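Local coordinates for ferric iron-binding protein HitA (Pseudomonas aeruginosa PAO1, PDB 6IWF) that binds ferric iron, probably as the periplasmic solute-binding protein of an iron uptake system, and is involved in gallium internalization, at residues A[2-6]-A[237-241]; A[14-19]-A[256-261]; A[119-123]-A[215-221]; A[145-150]-A[220-225]; A[249-255]-A[266-270]. All coordinates share one frame; numbering follows the deposited sequence.

Contact 1. Residues A[2-6]-A[237-241]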
# COMPACT_ATOMS: atom_id res chain seq x y z
N PRO A 2 31.92 1.91 12.69
CA PRO A 2 30.99 2.32 11.62
C PRO A 2 29.53 2.12 12.02
O PRO A 2 29.18 1.07 12.57
CB PRO A 2 31.37 1.39 10.46
CG PRO A 2 31.95 0.18 11.12
CD PRO A 2 32.67 0.69 12.34
N VAL A 3 28.69 3.12 11.75
CA VAL A 3 27.28 3.04 12.12
C VAL A 3 26.58 2.02 11.22
O VAL A 3 26.82 1.95 10.01
CB VAL A 3 26.61 4.42 12.02
CG1 VAL A 3 25.10 4.31 12.18
CG2 VAL A 3 27.16 5.35 13.07
N THR A 4 25.70 1.23 11.83
CA THR A 4 24.78 0.36 11.10
C THR A 4 23.36 0.78 11.47
O THR A 4 22.98 0.72 12.64
CB THR A 4 25.03 -1.11 11.45
OG1 THR A 4 26.32 -1.50 10.95
CG2 THR A 4 23.95 -2.00 10.84
N LEU A 5 22.60 1.25 10.48
CA LEU A 5 21.18 1.52 10.67
C LEU A 5 20.40 0.22 10.60
O LEU A 5 20.73 -0.68 9.82
CB LEU A 5 20.65 2.49 9.60
CG LEU A 5 21.05 3.96 9.65
CD1 LEU A 5 20.38 4.76 8.53
CD2 LEU A 5 20.73 4.57 11.01
N THR A 6 19.35 0.12 11.42
CA THR A 6 18.43 -1.01 11.36
C THR A 6 17.14 -0.53 10.71
O THR A 6 16.53 0.44 11.18
CB THR A 6 18.14 -1.57 12.75
OG1 THR A 6 19.37 -2.00 13.36
CG2 THR A 6 17.19 -2.76 12.66
N HIS A 237 20.76 6.72 16.38
CA HIS A 237 21.43 7.30 15.21
C HIS A 237 20.50 8.32 14.55
O HIS A 237 20.17 8.18 13.37
CB HIS A 237 21.83 6.20 14.23
CG HIS A 237 22.57 5.07 14.87
ND1 HIS A 237 23.82 5.22 15.44
CD2 HIS A 237 22.22 3.77 15.05
CE1 HIS A 237 24.21 4.06 15.93
NE2 HIS A 237 23.27 3.16 15.70
N PRO A 238 20.06 9.35 15.29
CA PRO A 238 19.03 10.24 14.72
C PRO A 238 19.46 10.94 13.44
O PRO A 238 18.67 10.99 12.49
CB PRO A 238 18.76 11.24 15.86
CG PRO A 238 19.99 11.20 16.71
CD PRO A 238 20.49 9.79 16.63
N ARG A 239 20.69 11.46 13.38
CA ARG A 239 21.11 12.15 12.16
C ARG A 239 21.11 11.21 10.96
O ARG A 239 20.63 11.57 9.88
CB ARG A 239 22.50 12.76 12.35
CG ARG A 239 23.01 13.53 11.14
CD ARG A 239 24.44 14.01 11.38
NE ARG A 239 24.97 14.75 10.24
CZ ARG A 239 25.79 14.24 9.32
NH1 ARG A 239 26.18 12.97 9.40
NH2 ARG A 239 26.22 15.00 8.32
N GLU A 240 21.61 9.99 11.15
CA GLU A 240 21.73 9.04 10.05
C GLU A 240 20.37 8.52 9.62
O GLU A 240 20.12 8.32 8.42
CB GLU A 240 22.63 7.89 10.49
CG GLU A 240 24.05 8.33 10.89
CD GLU A 240 24.23 8.65 12.39
OE1 GLU A 240 23.29 9.15 13.05
OE2 GLU A 240 25.35 8.41 12.90
N ALA A 241 19.47 8.31 10.59
CA ALA A 241 18.12 7.87 10.25
C ALA A 241 17.38 8.93 9.45
O ALA A 241 16.70 8.61 8.47
CB ALA A 241 17.36 7.53 11.54
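The imidazole of His237 carries a methyl group of Val3 over one of its faces: CG1 of Val3 stands 3.7 Å from the centroid of the His237 ring and 15° off the ring normal, a CH-pi contact displaced somewhat toward the ND1 side. Leu5 CD2 and the carbonyl oxygen of Thr4 approach the same ring obliquely. Val3 reaches the ring because its CG1 is anti to the backbone N (chi1 171°), while its other branch, CG2, turns to the carboxylate of Glu240 and lies 3.6 Å from Glu240 OE2. Leu5 runs antiparallel alongside His237, with CD2 3.8 Å from His237 CB, and its other methyl, CD1, rests 3.6 Å from Glu240 O on the first turn of the helix.

His237 is the N-cap residue of helix 238-248, and its carbonyl accepts the amide of Ala241. The contact therefore sets the start of this helix against the beginning of strand 4-9, whose Leu5 pairs through its backbone with Gln30 and Lys32. Across the two segments there is no hydrogen bond; methyl groups meet a ring face, a carboxylate oxygen and a carbonyl, so the join depends on shape and dispersion rather than on directional polar bonds.

Contact 2. Residues A[14-19]-A[256-261]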
# COMPACT_ATOMS: atom_id res chain seq x y z
N ALA A 14 12.36 -7.14 -1.88
CA ALA A 14 13.31 -6.61 -2.85
C ALA A 14 13.36 -5.09 -2.86
O ALA A 14 14.39 -4.51 -3.21
CB ALA A 14 12.97 -7.12 -4.26
N THR A 15 12.26 -4.43 -2.50
CA THR A 15 12.26 -2.97 -2.43
C THR A 15 13.11 -2.49 -1.25
O THR A 15 13.88 -1.53 -1.37
CB THR A 15 10.82 -2.46 -2.31
OG1 THR A 15 10.03 -3.01 -3.38
CG2 THR A 15 10.77 -0.94 -2.36
N GLY A 16 12.97 -3.14 -0.09
CA GLY A 16 13.80 -2.78 1.05
C GLY A 16 15.27 -3.04 0.77
O GLY A 16 16.13 -2.24 1.12
N ILE A 17 15.56 -4.15 0.09
CA ILE A 17 16.95 -4.46 -0.25
C ILE A 17 17.52 -3.41 -1.19
O ILE A 17 18.65 -2.94 -1.01
CB ILE A 17 17.04 -5.88 -0.85
CG1 ILE A 17 16.83 -6.93 0.24
CG2 ILE A 17 18.38 -6.08 -1.54
CD1 ILE A 17 16.34 -8.26 -0.28
N ALA A 18 16.73 -3.01 -2.20
CA ALA A 18 17.23 -2.07 -3.20
C ALA A 18 17.57 -0.72 -2.59
O ALA A 18 18.63 -0.15 -2.86
CB ALA A 18 16.22 -1.93 -4.34
N ILE A 19 16.66 -0.17 -1.77
CA ILE A 19 16.92 1.14 -1.21
C ILE A 19 18.03 1.06 -0.16
O ILE A 19 18.84 1.98 -0.04
CB ILE A 19 15.61 1.77 -0.65
CG1 ILE A 19 15.84 3.21 -0.21
CG2 ILE A 19 15.04 0.94 0.51
CD1 ILE A 19 16.29 4.12 -1.34
N ALA A 256 15.46 3.90 -7.22
CA ALA A 256 15.76 2.57 -6.70
C ALA A 256 14.49 1.86 -6.24
O ALA A 256 14.28 0.67 -6.52
CB ALA A 256 16.76 2.67 -5.55
N ILE A 257 13.62 2.58 -5.53
CA ILE A 257 12.38 1.99 -5.04
C ILE A 257 11.48 1.61 -6.21
O ILE A 257 10.94 0.50 -6.26
CB ILE A 257 11.69 2.96 -4.06
CG1 ILE A 257 12.49 3.05 -2.75
CG2 ILE A 257 10.26 2.54 -3.79
CD1 ILE A 257 12.11 4.23 -1.89
N LEU A 258 11.32 2.53 -7.17
CA LEU A 258 10.43 2.28 -8.30
C LEU A 258 10.95 1.20 -9.23
O LEU A 258 10.16 0.60 -9.97
CB LEU A 258 10.20 3.59 -9.06
CG LEU A 258 9.40 4.58 -8.20
CD1 LEU A 258 9.20 5.91 -8.92
CD2 LEU A 258 8.07 3.97 -7.78
N SER A 259 12.25 0.89 -9.18
CA SER A 259 12.78 -0.21 -9.98
C SER A 259 12.25 -1.57 -9.52
O SER A 259 12.31 -2.53 -10.29
CB SER A 259 14.31 -0.20 -9.93
OG SER A 259 14.80 -0.52 -8.63
N GLN A 260 11.72 -1.66 -8.30
CA GLN A 260 11.20 -2.91 -7.76
C GLN A 260 9.68 -2.97 -7.66
O GLN A 260 9.13 -4.07 -7.52
CB GLN A 260 11.80 -3.17 -6.38
CG GLN A 260 13.31 -3.26 -6.39
CD GLN A 260 13.80 -4.36 -7.32
OE1 GLN A 260 13.26 -5.47 -7.33
NE2 GLN A 260 14.82 -4.05 -8.10
N SER A 261 8.99 -1.84 -7.69
CA SER A 261 7.53 -1.91 -7.66
C SER A 261 6.96 -0.77 -8.49
O SER A 261 7.40 0.38 -8.37
CB SER A 261 6.98 -1.86 -6.24
OG SER A 261 5.60 -2.22 -6.24
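Gln260 reaches across to the helix of Thr15 and touches three of its residues in turn. Its CB lies 3.5 Å from Thr15 OG1, where the two side chains run alongside one another, antiparallel. CG, the next atom, sits 3.8 Å from Ala18 CB and also faces the carbonyl oxygen of Ala14. A bend at chi2 (-59°) then turns the amide along the helix toward its earlier residues, where Gln260 OE1 comes 3.5 Å from Ala14 CB.

Deeper in the interface Ile257 supplies both branches. Its CG2 touches Thr15 CG2 at 3.8 Å, one side chain lying squarely across the other, and its CG1 lies 4.0 Å from Ile19 CB. Thr15 can present a methyl to Ile257 and its hydroxyl to Gln260 because chi1 of -53° sets OG1 beside the backbone N and leaves CG2 trans to it. Ala18 CB packs 3.9 Å from Ala256 O, on helix 251-258.

The contact lies close to His12 and Tyr196, iron ligands known for this protein, although no ion is bound here: Thr15 neighbours His12, and Ser261, whose hydroxyl bonds to Glu263, neighbours Tyr196. Thr15 OG1 is buried without a hydrogen-bond partner, facing a methylene, so helix 13-27 and segment 256-261 are held mostly by apolar fit, at the probable cost of one unsatisfied hydroxyl.

Contact 3. Residues A[119-123]-A[215-221]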
# COMPACT_ATOMS: atom_id res chain seq x y z
N PRO A 119 -18.19 -5.08 -13.74
CA PRO A 119 -19.00 -4.27 -12.82
C PRO A 119 -18.65 -2.81 -12.95
O PRO A 119 -17.48 -2.44 -13.12
CB PRO A 119 -18.62 -4.81 -11.43
CG PRO A 119 -17.28 -5.42 -11.63
CD PRO A 119 -17.29 -6.00 -13.02
N LYS A 120 -19.68 -1.96 -12.85
CA LYS A 120 -19.48 -0.52 -12.99
C LYS A 120 -18.85 0.09 -11.75
O LYS A 120 -18.13 1.09 -11.86
CB LYS A 120 -20.82 0.17 -13.29
CG LYS A 120 -21.66 -0.42 -14.44
CD LYS A 120 -20.84 -1.11 -15.53
CE LYS A 120 -20.14 -0.13 -16.47
NZ LYS A 120 -19.49 -0.87 -17.59
N SER A 121 -19.10 -0.51 -10.59
CA SER A 121 -18.61 0.00 -9.31
C SER A 121 -18.12 -1.17 -8.48
O SER A 121 -18.64 -2.28 -8.61
CB SER A 121 -19.74 0.73 -8.54
OG SER A 121 -19.33 1.10 -7.23
N LEU A 122 -17.14 -0.91 -7.60
CA LEU A 122 -16.83 -1.86 -6.54
C LEU A 122 -18.09 -2.31 -5.81
O LEU A 122 -18.21 -3.47 -5.39
CB LEU A 122 -15.87 -1.22 -5.54
CG LEU A 122 -15.42 -2.10 -4.37
CD1 LEU A 122 -14.42 -3.11 -4.91
CD2 LEU A 122 -14.78 -1.24 -3.30
N MET A 123 -19.03 -1.38 -5.63
CA MET A 123 -20.20 -1.67 -4.82
C MET A 123 -21.13 -2.69 -5.48
O MET A 123 -21.94 -3.31 -4.79
CB MET A 123 -20.95 -0.37 -4.52
CG MET A 123 -20.09 0.71 -3.86
SD MET A 123 -19.30 0.15 -2.33
CE MET A 123 -20.74 -0.14 -1.29
N PHE A 215 -11.63 1.57 -12.10
CA PHE A 215 -13.01 2.00 -11.86
C PHE A 215 -13.17 3.50 -12.11
O PHE A 215 -14.19 3.93 -12.67
CB PHE A 215 -13.43 1.67 -10.42
CG PHE A 215 -13.79 0.22 -10.19
CD1 PHE A 215 -14.93 -0.33 -10.77
CD2 PHE A 215 -13.00 -0.57 -9.38
CE1 PHE A 215 -15.28 -1.67 -10.54
CE2 PHE A 215 -13.33 -1.91 -9.15
CZ PHE A 215 -14.47 -2.45 -9.72
N GLY A 216 -12.18 4.29 -11.73
CA GLY A 216 -12.27 5.74 -11.84
C GLY A 216 -13.49 6.32 -11.17
O GLY A 216 -14.03 5.73 -10.23
N ASN A 217 -13.93 7.50 -11.63
CA ASN A 217 -15.22 8.11 -11.26
C ASN A 217 -15.41 8.27 -9.75
O ASN A 217 -16.55 8.28 -9.27
CB ASN A 217 -16.38 7.31 -11.86
CG ASN A 217 -17.62 8.15 -12.04
OD1 ASN A 217 -17.54 9.31 -12.46
ND2 ASN A 217 -18.78 7.59 -11.71
N GLN A 218 -14.31 8.43 -9.01
CA GLN A 218 -14.30 8.51 -7.55
C GLN A 218 -14.96 7.31 -6.91
O GLN A 218 -15.38 7.38 -5.75
CB GLN A 218 -14.95 9.80 -7.03
CG GLN A 218 -14.18 11.03 -7.40
CD GLN A 218 -14.66 12.25 -6.65
OE1 GLN A 218 -15.64 12.21 -5.90
NE2 GLN A 218 -13.98 13.36 -6.86
N ASP A 219 -15.02 6.20 -7.65
CA ASP A 219 -15.53 4.96 -7.09
C ASP A 219 -14.70 4.55 -5.88
O ASP A 219 -13.49 4.78 -5.83
CB ASP A 219 -15.46 3.85 -8.14
CG ASP A 219 -16.32 2.67 -7.76
OD1 ASP A 219 -17.57 2.82 -7.85
OD2 ASP A 219 -15.76 1.60 -7.36
N PRO A 220 -15.32 3.91 -4.88
CA PRO A 220 -14.50 3.43 -3.76
C PRO A 220 -13.41 2.47 -4.22
O PRO A 220 -12.33 2.43 -3.61
CB PRO A 220 -15.51 2.75 -2.83
CG PRO A 220 -16.83 3.42 -3.15
CD PRO A 220 -16.76 3.68 -4.66
N GLY A 221 -13.63 1.74 -5.30
CA GLY A 221 -12.63 0.82 -5.78
C GLY A 221 -11.51 1.46 -6.56
O GLY A 221 -10.65 0.73 -7.06
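An ST turn at Ser121 and an Asx turn at Asp219 interlock here, in the loops that follow strands 97-108 and 211-213. The link between them is the Asp219 carboxylate. Ser121 OG donates to Asp219 OD1 at 2.5 Å, using the syn lone pair of that oxygen, and the same hydroxyl accepts from Met123 N within its own turn. The hydroxyl can serve both because its first torsion turns OG away from the backbone N and beside the carbonyl carbon, from which the chain runs on to Met123.

The other carboxylate oxygen has two donors. Leu122 N reaches Asp219 OD2 at 2.9 Å, nearly straight at 165°, on the syn side and 21° out of the carboxylate plane; Gly221 N comes to Asp219 OD2 at 3.0 Å from above the opposite face, 41° out of plane. Donors at both oxygens should fix the rotation of this buried group and probably stabilise its negative charge.

Asp219 also ends the type I' beta turn that starts at Gly216, and this tight turn brings it back toward the other loop. Phe215, just before that turn, lays one ring face under the cluster: Leu122 N is 3.6 Å above its plane, and Asp219 OD2 lies over the same face. At the ring edge Pro119 O stands 3.5 Å from Phe215 CE1, with Lys120 O nearby. Beyond the carboxylate, Leu122 CD2 packs 4.1 Å from Pro220 CB, and the Met123 chain runs across Pro220, SD 4.2 Å from Pro220 CG, beside helix 141-154.

Contact 4. Residues A[145-150]-A[220-225]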
# COMPACT_ATOMS: atom_id res chain seq x y z
N GLU A 145 -7.80 -1.27 4.01
CA GLU A 145 -7.98 0.13 3.63
C GLU A 145 -9.16 0.29 2.67
O GLU A 145 -9.89 1.29 2.75
CB GLU A 145 -6.70 0.67 3.00
CG GLU A 145 -5.81 1.33 4.03
CD GLU A 145 -4.39 1.49 3.57
OE1 GLU A 145 -3.94 2.65 3.37
OE2 GLU A 145 -3.72 0.46 3.41
N GLN A 146 -9.37 -0.70 1.79
CA GLN A 146 -10.54 -0.66 0.91
C GLN A 146 -11.82 -0.61 1.72
O GLN A 146 -12.75 0.14 1.41
CB GLN A 146 -10.55 -1.88 -0.02
CG GLN A 146 -11.77 -1.90 -0.98
CD GLN A 146 -11.73 -0.73 -1.97
OE1 GLN A 146 -11.19 -0.87 -3.08
NE2 GLN A 146 -12.30 0.42 -1.59
N VAL A 147 -11.91 -1.44 2.76
CA VAL A 147 -13.12 -1.44 3.59
C VAL A 147 -13.29 -0.10 4.29
O VAL A 147 -14.40 0.45 4.35
CB VAL A 147 -13.07 -2.60 4.59
CG1 VAL A 147 -14.29 -2.57 5.52
CG2 VAL A 147 -13.00 -3.91 3.84
N ALA A 148 -12.20 0.45 4.82
CA ALA A 148 -12.28 1.74 5.49
C ALA A 148 -12.78 2.82 4.53
O ALA A 148 -13.55 3.70 4.93
CB ALA A 148 -10.92 2.14 6.07
N ALA A 149 -12.35 2.75 3.27
CA ALA A 149 -12.83 3.70 2.27
C ALA A 149 -14.33 3.54 2.02
O ALA A 149 -15.04 4.54 1.89
CB ALA A 149 -12.05 3.53 0.97
N VAL A 150 -14.82 2.30 1.96
CA VAL A 150 -16.26 2.13 1.74
C VAL A 150 -17.04 2.68 2.93
O VAL A 150 -18.07 3.35 2.76
CB VAL A 150 -16.60 0.65 1.46
CG1 VAL A 150 -18.12 0.45 1.34
CG2 VAL A 150 -15.92 0.17 0.17
N PRO A 220 -15.32 3.91 -4.88
CA PRO A 220 -14.50 3.43 -3.76
C PRO A 220 -13.41 2.47 -4.22
O PRO A 220 -12.33 2.43 -3.61
CB PRO A 220 -15.51 2.75 -2.83
CG PRO A 220 -16.83 3.42 -3.15
CD PRO A 220 -16.76 3.68 -4.66
N GLY A 221 -13.63 1.74 -5.30
CA GLY A 221 -12.63 0.82 -5.78
C GLY A 221 -11.51 1.46 -6.56
O GLY A 221 -10.65 0.73 -7.06
N ALA A 222 -11.52 2.79 -6.71
CA ALA A 222 -10.44 3.56 -7.32
C ALA A 222 -9.52 4.18 -6.26
O ALA A 222 -8.73 5.08 -6.57
CB ALA A 222 -11.03 4.65 -8.23
N LEU A 223 -9.58 3.66 -5.03
CA LEU A 223 -8.82 4.18 -3.91
C LEU A 223 -7.32 4.21 -4.19
O LEU A 223 -6.75 3.24 -4.70
CB LEU A 223 -9.09 3.30 -2.69
CG LEU A 223 -8.38 3.68 -1.40
CD1 LEU A 223 -8.91 5.01 -0.87
CD2 LEU A 223 -8.52 2.54 -0.34
N VAL A 224 -6.69 5.33 -3.85
CA VAL A 224 -5.24 5.46 -3.87
C VAL A 224 -4.77 5.47 -2.42
O VAL A 224 -5.35 6.17 -1.58
CB VAL A 224 -4.82 6.74 -4.62
CG1 VAL A 224 -3.35 7.10 -4.34
CG2 VAL A 224 -5.08 6.58 -6.11
N THR A 225 -3.73 4.69 -2.13
CA THR A 225 -3.13 4.63 -0.80
C THR A 225 -1.62 4.83 -0.90
O THR A 225 -1.02 4.72 -1.97
CB THR A 225 -3.41 3.29 -0.09
OG1 THR A 225 -2.89 2.21 -0.87
CG2 THR A 225 -4.92 3.08 0.09
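A fully extended first torsion (chi1 180°) followed by a turn at chi2 swings the Gln146 amide off helix 141-154 to the carbonyl of Pro220. NE2 of Gln146 donates to Pro220 O at 2.8 Å and is almost straight, 169°. The oxygen lies in the plane of the Gln146 amide, yet the donor stands well above the carbonyl plane of Pro220, 67° out of it, so the bond does not follow a lone pair. The other end of the amide, Gln146 OE1, rests 3.5 Å from Gly221 CA.

In this way the helix is tied to the 3-10 turn that leads into strand 224-231, a strand paired antiparallel with 97-108 and 56-59. Leu223 lays both methyls against one face of the helix: CD2 is 3.6 Å from Glu145 O, and both lie 3.9 Å from Ala149 CB. Further along, Val150 CG2 meets Pro220 CB at 4.0 Å.

Glu145 and Thr225 meet head-on, OE1 of Glu145 3.5 Å from CG2 of Thr225. They lie near the iron-binding residues, not among them: the Thr225 side chain is about 7 Å from that of Tyr196, and the Glu145 side chain about 7 Å from that of Glu60. The Thr225 hydroxyl bonds weakly to Glu61, whose carboxylate sits close to that of Glu145.

Contact 5. Residues A[249-255]-A[266-270]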
# COMPACT_ATOMS: atom_id res chain seq x y z
N LEU A 249 13.43 9.76 -0.59
CA LEU A 249 12.69 10.73 -1.39
C LEU A 249 13.61 11.55 -2.29
O LEU A 249 13.15 12.51 -2.91
CB LEU A 249 11.89 11.66 -0.49
CG LEU A 249 10.66 10.94 0.07
CD1 LEU A 249 10.20 11.65 1.32
CD2 LEU A 249 9.56 10.90 -0.99
N SER A 250 14.89 11.21 -2.34
CA SER A 250 15.74 11.79 -3.38
C SER A 250 15.40 11.17 -4.74
O SER A 250 14.76 10.12 -4.83
CB SER A 250 17.22 11.56 -3.06
OG SER A 250 17.57 10.19 -3.16
N GLU A 251 15.84 11.85 -5.80
CA GLU A 251 15.66 11.28 -7.14
C GLU A 251 16.27 9.89 -7.24
O GLU A 251 15.65 8.97 -7.80
CB GLU A 251 16.26 12.22 -8.19
CG GLU A 251 15.44 12.29 -9.47
CD GLU A 251 16.27 12.67 -10.68
OE1 GLU A 251 16.22 11.93 -11.69
OE2 GLU A 251 16.98 13.71 -10.62
N GLU A 252 17.47 9.70 -6.69
CA GLU A 252 18.12 8.40 -6.76
C GLU A 252 17.38 7.35 -5.93
O GLU A 252 17.24 6.20 -6.36
CB GLU A 252 19.57 8.53 -6.30
CG GLU A 252 20.33 7.23 -6.26
CD GLU A 252 21.73 7.39 -5.68
OE1 GLU A 252 22.14 8.55 -5.43
OE2 GLU A 252 22.41 6.37 -5.47
N GLY A 253 16.92 7.73 -4.74
CA GLY A 253 16.22 6.77 -3.90
C GLY A 253 14.87 6.37 -4.49
O GLY A 253 14.53 5.19 -4.55
N GLN A 254 14.10 7.35 -4.94
CA GLN A 254 12.83 7.04 -5.58
C GLN A 254 13.03 6.11 -6.77
O GLN A 254 12.25 5.17 -6.98
CB GLN A 254 12.12 8.32 -6.01
CG GLN A 254 11.70 9.20 -4.84
CD GLN A 254 10.33 8.84 -4.32
OE1 GLN A 254 9.32 9.26 -4.88
NE2 GLN A 254 10.28 8.06 -3.25
N LYS A 255 14.08 6.33 -7.56
CA LYS A 255 14.30 5.47 -8.71
C LYS A 255 14.64 4.05 -8.27
O LYS A 255 14.15 3.08 -8.86
CB LYS A 255 15.40 6.05 -9.61
CG LYS A 255 14.96 7.32 -10.31
CD LYS A 255 15.74 7.58 -11.59
CE LYS A 255 14.90 8.39 -12.57
NZ LYS A 255 13.74 7.60 -13.08
N MET A 266 6.28 9.73 -4.62
CA MET A 266 5.72 10.81 -3.81
C MET A 266 6.59 12.06 -3.82
O MET A 266 6.10 13.12 -3.42
CB MET A 266 5.49 10.35 -2.37
CG MET A 266 4.38 9.29 -2.23
SD MET A 266 2.70 9.94 -2.35
CE MET A 266 2.40 10.03 -4.12
N ARG A 267 7.83 11.96 -4.29
CA ARG A 267 8.69 13.12 -4.47
C ARG A 267 8.06 14.06 -5.49
O ARG A 267 7.76 13.65 -6.61
CB ARG A 267 10.07 12.67 -4.94
CG ARG A 267 11.04 13.82 -5.22
CD ARG A 267 12.32 13.30 -5.85
NE ARG A 267 13.17 14.40 -6.30
CZ ARG A 267 13.91 15.16 -5.49
NH1 ARG A 267 13.92 14.95 -4.18
NH2 ARG A 267 14.66 16.14 -6.00
N LYS A 268 7.83 15.31 -5.07
CA LYS A 268 7.21 16.30 -5.94
C LYS A 268 8.03 16.47 -7.21
O LYS A 268 9.26 16.49 -7.18
CB LYS A 268 7.09 17.63 -5.21
CG LYS A 268 5.98 17.67 -4.19
CD LYS A 268 5.64 19.09 -3.80
CE LYS A 268 6.39 19.51 -2.56
NZ LYS A 268 5.54 20.35 -1.66
N GLY A 269 7.33 16.58 -8.34
CA GLY A 269 7.95 16.80 -9.63
C GLY A 269 8.49 15.56 -10.30
O GLY A 269 9.06 15.66 -11.39
N MET A 270 8.34 14.40 -9.68
CA MET A 270 8.79 13.15 -10.26
C MET A 270 7.62 12.43 -10.93
O MET A 270 6.51 12.39 -10.39
CB MET A 270 9.40 12.26 -9.18
CG MET A 270 10.11 11.06 -9.72
SD MET A 270 11.48 10.66 -8.65
CE MET A 270 12.47 9.67 -9.76
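Arg267 and Gln254 cross obliquely, their guanidinium and amide planes 55° apart, and each reaches the backbone of the other segment. Arg267 runs extended from CG to NE along the carbonyl of Leu249, its CD 3.2 Å from Leu249 O, and this course brings NH1 to the same oxygen. NH1 of Arg267 donates to Leu249 O at 2.9 Å, in the carbonyl plane and on a lone pair, with the oxygen 17° out of the guanidinium plane. Glu251 N lies over one face of that guanidinium, near its rim, 3.6 Å above the plane.

Gln254 works in the reverse direction. A bend at chi2 turns its amide to the loop, where OE1 accepts from Arg267 N at 3.1 Å and 168°, the donor standing above the carbonyl plane, and weakly from Met266 N. Its other end, NE2, bonds to the carbonyls of Met248 and Ile99, so the amide is held at both ends and its flip is settled.

Met270 lies obliquely across the helix. Its SD comes 3.6 Å from Gln254 CB, and the terminal CE presses against Lys255 CG at 3.5 Å, a tight fit, while also touching the carbonyl of Glu251. On the inner side, Leu249 CD2 packs 4.3 Å from Met266 CB.

Each segment carries a local motif of its own. Ser250 is the N-cap of helix 251-258, its OG accepting from Gly253 N at 3.0 Å and also hydrogen-bonded to Phe247 O, and Arg267 to Met270 form a type II beta turn with Gly269 at positive phi. A capped helix start thus docks on a beta turn that follows strand 264-265.

From the N terminus, strand 4-9 is tied by contact 1 to the start of helix 238-248, and helix 13-27 by contact 2 to segment 256-261 at the end of helix 251-258; these two long loops cross. Inside both lie contacts 3 and 4, which cross each other and share Pro220 and Gly221. Contact 3 joins the loops after strands 97-108 and 211-213, and contact 4 brings helix 141-154 onto the start of strand 224-231; they touch directly. Contact 5 closes a short loop later in the chain, in series with 1, 3 and 4, but crosses contact 2, with which it shares helix 251-258. Contacts 1 and 3 lie on opposite sides of the chain's centre, their centres about 44 Å apart.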